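Local coordinates for omega transaminase (PDB 5LHA), which probably transfers amino groups between amines and carbonyl acceptors, using a pyridoxal phosphate cofactor that is held here in its aminated pyridoxamine form, at residues Pro190-Arg194 with Leu390-Ser394; Arg411-Ala416 with Ala452-Cys457. The contacts are given in a common frame with arbitrary orientation. Residue numbers count along the deposited sequence, not the author numbering.

Contact 1: residues Pro190-Arg194 with Leu390-Ser394; sequences PWLYR and LDLVS
D391, Y193 and R194 carry this contact, in which an irregular loop meets the face of a beta strand through side chains while the backbones stay far apart: the nearest CA pair, Y193 and D391, is separated by 9.1 Å. P190-R194 is extended at W191 (phi/psi -109/111), helical at L192 and Y193, and extended again at R194 (-140/115), so W191, Y193 and R194 all point their CA-to-CB bonds toward the strand. On the strand, D391 and V393 point toward the loop and L392 away. D391, chi1 t, is the residue most covered. R194 reaches it with chi1 m and chi2 and chi3 t, and its guanidinium grips the carboxylate edge-on in a bidentate salt bridge: R194 NH1 to D391 OD2 2.8 Å and R194 NH2 to D391 OD1 3.1 Å. R382 on the adjoining strand 378-384 shares the charge of D391, and R194 NE is bound by the carbonyl of R399. Y193, chi1 t, lies beside this pair, with CD2 3.8 Å from D391 OD2 and OH 3.6 Å from V393 CG1; the same methyl is 3.4 Å from R194 NH2. W191, also t, presents its ring edge to the carboxylate, CZ2 to D391 OD2 3.7 Å. The result is a salt bridge in a largely buried contact, with the W191 and Y193 rings packed beside the carboxylate. It joins the loop after an edge strand of the large-domain sheet to the small-domain sheet, an interdomain contact within the fold type I aminotransferase architecture.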
loop_
_atom_site.group_PDB
_atom_site.type_symbol
_atom_site.label_atom_id
_atom_site.label_comp_id
_atom_site.label_asym_id
_atom_site.label_seq_id
_atom_site.Cartn_x
_atom_site.Cartn_y
_atom_site.Cartn_z
ATOM N N PRO A 190 -10.594 -22.303 -12.737
ATOM C CA PRO A 190 -11.515 -23.313 -13.281
ATOM C C PRO A 190 -11.039 -24.734 -13.004
ATOM O O PRO A 190 -10.505 -25.426 -13.881
ATOM C CB PRO A 190 -11.551 -22.979 -14.775
ATOM C CG PRO A 190 -10.242 -22.344 -15.034
ATOM C CD PRO A 190 -9.909 -21.555 -13.805
ATOM N N TRP A 191 -11.234 -25.156 -11.751
ATOM C CA TRP A 191 -10.739 -26.413 -11.197
ATOM C C TRP A 191 -11.935 -27.333 -10.991
ATOM O O TRP A 191 -12.801 -27.054 -10.155
ATOM C CB TRP A 191 -10.008 -26.157 -9.880
ATOM C CG TRP A 191 -9.277 -27.341 -9.277
ATOM C CD1 TRP A 191 -9.021 -28.549 -9.865
ATOM C CD2 TRP A 191 -8.713 -27.411 -7.962
ATOM N NE1 TRP A 191 -8.329 -29.365 -8.997
ATOM C CE2 TRP A 191 -8.130 -28.691 -7.823
ATOM C CE3 TRP A 191 -8.647 -26.518 -6.888
ATOM C CZ2 TRP A 191 -7.488 -29.096 -6.652
ATOM C CZ3 TRP A 191 -8.010 -26.921 -5.726
ATOM C CH2 TRP A 191 -7.435 -28.198 -5.618
ATOM N N LEU A 192 -12.011 -28.402 -11.784
ATOM C CA LEU A 192 -13.187 -29.268 -11.741
ATOM C C LEU A 192 -13.280 -30.032 -10.422
ATOM O O LEU A 192 -14.379 -30.228 -9.885
ATOM C CB LEU A 192 -13.143 -30.251 -12.912
ATOM C CG LEU A 192 -13.415 -29.736 -14.321
ATOM C CD1 LEU A 192 -12.590 -30.536 -15.324
ATOM C CD2 LEU A 192 -14.894 -29.855 -14.620
ATOM N N TYR A 193 -12.136 -30.434 -9.861
ATOM C CA TYR A 193 -12.162 -31.259 -8.660
ATOM C C TYR A 193 -12.630 -30.464 -7.439
ATOM O O TYR A 193 -13.347 -31.002 -6.587
ATOM C CB TYR A 193 -10.786 -31.892 -8.427
ATOM C CG TYR A 193 -10.845 -33.101 -7.519
ATOM C CD1 TYR A 193 -11.568 -34.236 -7.888
ATOM C CD2 TYR A 193 -10.217 -33.099 -6.279
ATOM C CE1 TYR A 193 -11.645 -35.339 -7.052
ATOM C CE2 TYR A 193 -10.285 -34.203 -5.439
ATOM C CZ TYR A 193 -11.002 -35.319 -5.829
ATOM O OH TYR A 193 -11.082 -36.412 -4.992
ATOM N N ARG A 194 -12.231 -29.192 -7.324
ATOM C CA ARG A 194 -12.622 -28.337 -6.197
ATOM C C ARG A 194 -12.913 -26.937 -6.720
ATOM O O ARG A 194 -11.992 -26.257 -7.183
ATOM C CB ARG A 194 -11.529 -28.270 -5.126
ATOM C CG ARG A 194 -11.211 -29.572 -4.413
ATOM C CD ARG A 194 -10.289 -29.320 -3.225
ATOM N NE ARG A 194 -9.882 -30.559 -2.565
ATOM C CZ ARG A 194 -8.885 -31.341 -2.971
ATOM N NH1 ARG A 194 -8.165 -31.022 -4.044
ATOM N NH2 ARG A 194 -8.604 -32.446 -2.294
ATOM N N LEU A 390 -1.546 -36.416 -8.578
ATOM C CA LEU A 390 -2.427 -37.339 -7.880
ATOM C C LEU A 390 -2.950 -36.615 -6.648
ATOM O O LEU A 390 -2.166 -36.181 -5.802
ATOM C CB LEU A 390 -1.683 -38.621 -7.504
ATOM C CG LEU A 390 -1.021 -39.415 -8.642
ATOM C CD1 LEU A 390 0.431 -38.990 -8.811
ATOM C CD2 LEU A 390 -1.103 -40.922 -8.400
ATOM N N ASP A 391 -4.257 -36.438 -6.569
ATOM C CA ASP A 391 -4.855 -35.653 -5.495
ATOM C C ASP A 391 -5.333 -36.583 -4.374
ATOM O O ASP A 391 -6.325 -37.305 -4.528
ATOM C CB ASP A 391 -5.986 -34.785 -6.040
ATOM C CG ASP A 391 -6.292 -33.621 -5.135
ATOM O OD1 ASP A 391 -6.291 -33.816 -3.895
ATOM O OD2 ASP A 391 -6.486 -32.501 -5.666
ATOM N N LEU A 392 -4.651 -36.534 -3.234
ATOM C CA LEU A 392 -4.959 -37.413 -2.118
ATOM C C LEU A 392 -5.933 -36.706 -1.183
ATOM O O LEU A 392 -5.724 -35.547 -0.812
ATOM C CB LEU A 392 -3.689 -37.819 -1.364
ATOM C CG LEU A 392 -2.495 -38.411 -2.131
ATOM C CD1 LEU A 392 -1.352 -38.707 -1.172
ATOM C CD2 LEU A 392 -2.858 -39.669 -2.932
ATOM N N VAL A 393 -7.012 -37.402 -0.833
ATOM C CA VAL A 393 -8.076 -36.863 -0.005
ATOM C C VAL A 393 -8.303 -37.797 1.172
ATOM O O VAL A 393 -7.954 -38.980 1.139
ATOM C CB VAL A 393 -9.384 -36.678 -0.796
ATOM C CG1 VAL A 393 -9.139 -35.814 -2.007
ATOM C CG2 VAL A 393 -9.945 -38.035 -1.205
ATOM N N SER A 394 -8.893 -37.242 2.229
ATOM C CA SER A 394 -9.343 -38.052 3.353
ATOM C C SER A 394 -10.746 -38.602 3.145
ATOM O O SER A 394 -11.103 -39.610 3.770
ATOM C CB SER A 394 -9.289 -37.235 4.649
ATOM O OG SER A 394 -9.774 -35.918 4.447
#

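Contact 2: residues Arg411-Ala416 with Ala452-Cys457; sequences RIADEA and AAFARC
Two alpha-helical segments, 411-416 and 452-457, cross at 130° between their N-to-C directions with axes 8.1 Å apart, a close helix pair in the C-terminal small domain of this class III aminotransferase. E415 and A453 are in register, CA to CA 4.9 Å, an approach allowed by the small A453 at the crossing. Its CB lies 3.3 Å from I412 O and 3.5 Å from A416 N. E415 (chi1 t, chi2 p) packs as a knob into the hole formed by A452, A453, R456 and C457, its CG 3.7 Å from A453 CA and its CD 3.5 Å from R456 CG. The acid end pairs with R418 on its own helix; E415 OE2 to R456 NH1, 3.8 Å, is only a long charge contact over the guanidinium face. I412 (chi1 m, chi2 t) has the most surface covered by the contact: its CG1 is 3.7 Å from C457 CB and 3.6 Å from C457 O, whose hydrogen bond comes from Q408. F454 starts away from helix 411-416, but chi1 m swings its ring under I412, whose CG2 sits over the ring face in a CH-pi contact, 4.1 Å from the centroid and 15° off the normal.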
loop_
_atom_site.group_PDB
_atom_site.type_symbol
_atom_site.label_atom_id
_atom_site.label_comp_id
_atom_site.label_asym_id
_atom_site.label_seq_id
_atom_site.Cartn_x
_atom_site.Cartn_y
_atom_site.Cartn_z
ATOM N N ARG A 411 5.352 -40.017 2.880
ATOM C CA ARG A 411 5.638 -41.433 3.093
ATOM C C ARG A 411 5.408 -42.232 1.820
ATOM O O ARG A 411 6.201 -43.122 1.483
ATOM C CB ARG A 411 4.784 -41.991 4.231
ATOM C CG ARG A 411 5.278 -41.611 5.610
ATOM C CD ARG A 411 4.668 -42.488 6.685
ATOM N NE ARG A 411 3.207 -42.549 6.624
ATOM C CZ ARG A 411 2.391 -41.705 7.253
ATOM N NH1 ARG A 411 2.886 -40.716 7.984
ATOM N NH2 ARG A 411 1.074 -41.851 7.151
ATOM N N ILE A 412 4.317 -41.935 1.109
ATOM C CA ILE A 412 4.087 -42.539 -0.199
ATOM C C ILE A 412 5.229 -42.189 -1.143
ATOM O O ILE A 412 5.738 -43.046 -1.875
ATOM C CB ILE A 412 2.720 -42.091 -0.749
ATOM C CG1 ILE A 412 1.597 -42.723 0.073
ATOM C CG2 ILE A 412 2.584 -42.436 -2.214
ATOM C CD1 ILE A 412 0.270 -41.993 -0.032
ATOM N N ALA A 413 5.665 -40.928 -1.119
ATOM C CA ALA A 413 6.777 -40.505 -1.958
ATOM C C ALA A 413 8.041 -41.292 -1.644
ATOM O O ALA A 413 8.747 -41.731 -2.560
ATOM C CB ALA A 413 7.024 -39.009 -1.777
ATOM N N ASP A 414 8.344 -41.489 -0.358
ATOM C CA ASP A 414 9.545 -42.238 -0.006
ATOM C C ASP A 414 9.480 -43.660 -0.543
ATOM O O ASP A 414 10.462 -44.161 -1.106
ATOM C CB ASP A 414 9.753 -42.246 1.507
ATOM C CG ASP A 414 10.122 -40.885 2.050
ATOM O OD1 ASP A 414 10.129 -39.918 1.261
ATOM O OD2 ASP A 414 10.414 -40.782 3.263
ATOM N N GLU A 415 8.320 -44.313 -0.412
ATOM C CA GLU A 415 8.217 -45.703 -0.842
ATOM C C GLU A 415 8.326 -45.811 -2.358
ATOM O O GLU A 415 8.887 -46.783 -2.878
ATOM C CB GLU A 415 6.913 -46.323 -0.342
ATOM C CG GLU A 415 6.864 -47.820 -0.566
ATOM C CD GLU A 415 7.839 -48.581 0.325
ATOM O OE1 GLU A 415 8.368 -47.990 1.294
ATOM O OE2 GLU A 415 8.122 -49.761 0.020
ATOM N N ALA A 416 7.775 -44.831 -3.078
ATOM C CA ALA A 416 8.003 -44.735 -4.516
ATOM C C ALA A 416 9.490 -44.646 -4.842
ATOM O O ALA A 416 9.959 -45.270 -5.799
ATOM C CB ALA A 416 7.259 -43.525 -5.083
ATOM N N ALA A 452 3.264 -49.719 -6.088
ATOM C CA ALA A 452 3.930 -50.270 -4.911
ATOM C C ALA A 452 3.820 -49.335 -3.711
ATOM O O ALA A 452 3.573 -49.784 -2.584
ATOM C CB ALA A 452 5.396 -50.558 -5.229
ATOM N N ALA A 453 3.999 -48.029 -3.934
ATOM C CA ALA A 453 3.972 -47.077 -2.826
ATOM C C ALA A 453 2.600 -47.027 -2.164
ATOM O O ALA A 453 2.499 -46.898 -0.938
ATOM C CB ALA A 453 4.396 -45.695 -3.316
ATOM N N PHE A 454 1.529 -47.090 -2.961
ATOM C CA PHE A 454 0.187 -47.062 -2.392
ATOM C C PHE A 454 -0.197 -48.388 -1.761
ATOM O O PHE A 454 -0.998 -48.407 -0.823
ATOM C CB PHE A 454 -0.839 -46.678 -3.455
ATOM C CG PHE A 454 -0.833 -45.228 -3.779
ATOM C CD1 PHE A 454 -1.449 -44.319 -2.937
ATOM C CD2 PHE A 454 -0.191 -44.766 -4.906
ATOM C CE1 PHE A 454 -1.434 -42.983 -3.227
ATOM C CE2 PHE A 454 -0.168 -43.432 -5.197
ATOM C CZ PHE A 454 -0.789 -42.538 -4.361
ATOM N N ALA A 455 0.335 -49.505 -2.267
ATOM C CA ALA A 455 0.145 -50.773 -1.573
ATOM C C ALA A 455 0.790 -50.728 -0.197
ATOM O O ALA A 455 0.248 -51.266 0.776
ATOM C CB ALA A 455 0.719 -51.926 -2.398
ATOM N N ARG A 456 1.939 -50.066 -0.100
ATOM C CA ARG A 456 2.648 -49.923 1.161
ATOM C C ARG A 456 1.985 -48.885 2.059
ATOM O O ARG A 456 1.606 -49.188 3.198
ATOM C CB ARG A 456 4.102 -49.549 0.873
ATOM C CG ARG A 456 5.017 -49.584 2.065
ATOM C CD ARG A 456 4.991 -50.939 2.714
ATOM N NE ARG A 456 6.146 -51.144 3.574
ATOM C CZ ARG A 456 7.138 -51.982 3.296
ATOM N NH1 ARG A 456 7.106 -52.696 2.177
ATOM N NH2 ARG A 456 8.153 -52.115 4.143
ATOM N N CYS A 457 1.815 -47.660 1.556
ATOM C CA CYS A 457 1.460 -46.521 2.394
ATOM C C CYS A 457 0.136 -45.866 2.014
ATOM O O CYS A 457 -0.159 -44.771 2.502
ATOM C CB CYS A 457 2.586 -45.484 2.352
ATOM S SG CYS A 457 4.222 -46.169 2.725
#

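In the fold
From the N terminus, the chain lays down strands 37-43, 46-49 and 54-57 of the small-domain sheet, then enters the large cofactor domain; contact 1 begins in the loop after strand 184-187 and closes almost two hundred residues later on strand 387-393, once the rest of the large-domain sheet is built. Contact 2 follows in series, neither nested nor crossed: helix 408-418 leads into strands 421-426 and 429-432, and helix 440-457 returns to close it near the C terminus. The two meet at strand 387-393. D391 and V393 face the loop of contact 1, whereas L392 packs against I412 and F454 of contact 2, so one small-domain strand lies between the large-domain loop and the terminal helix pair.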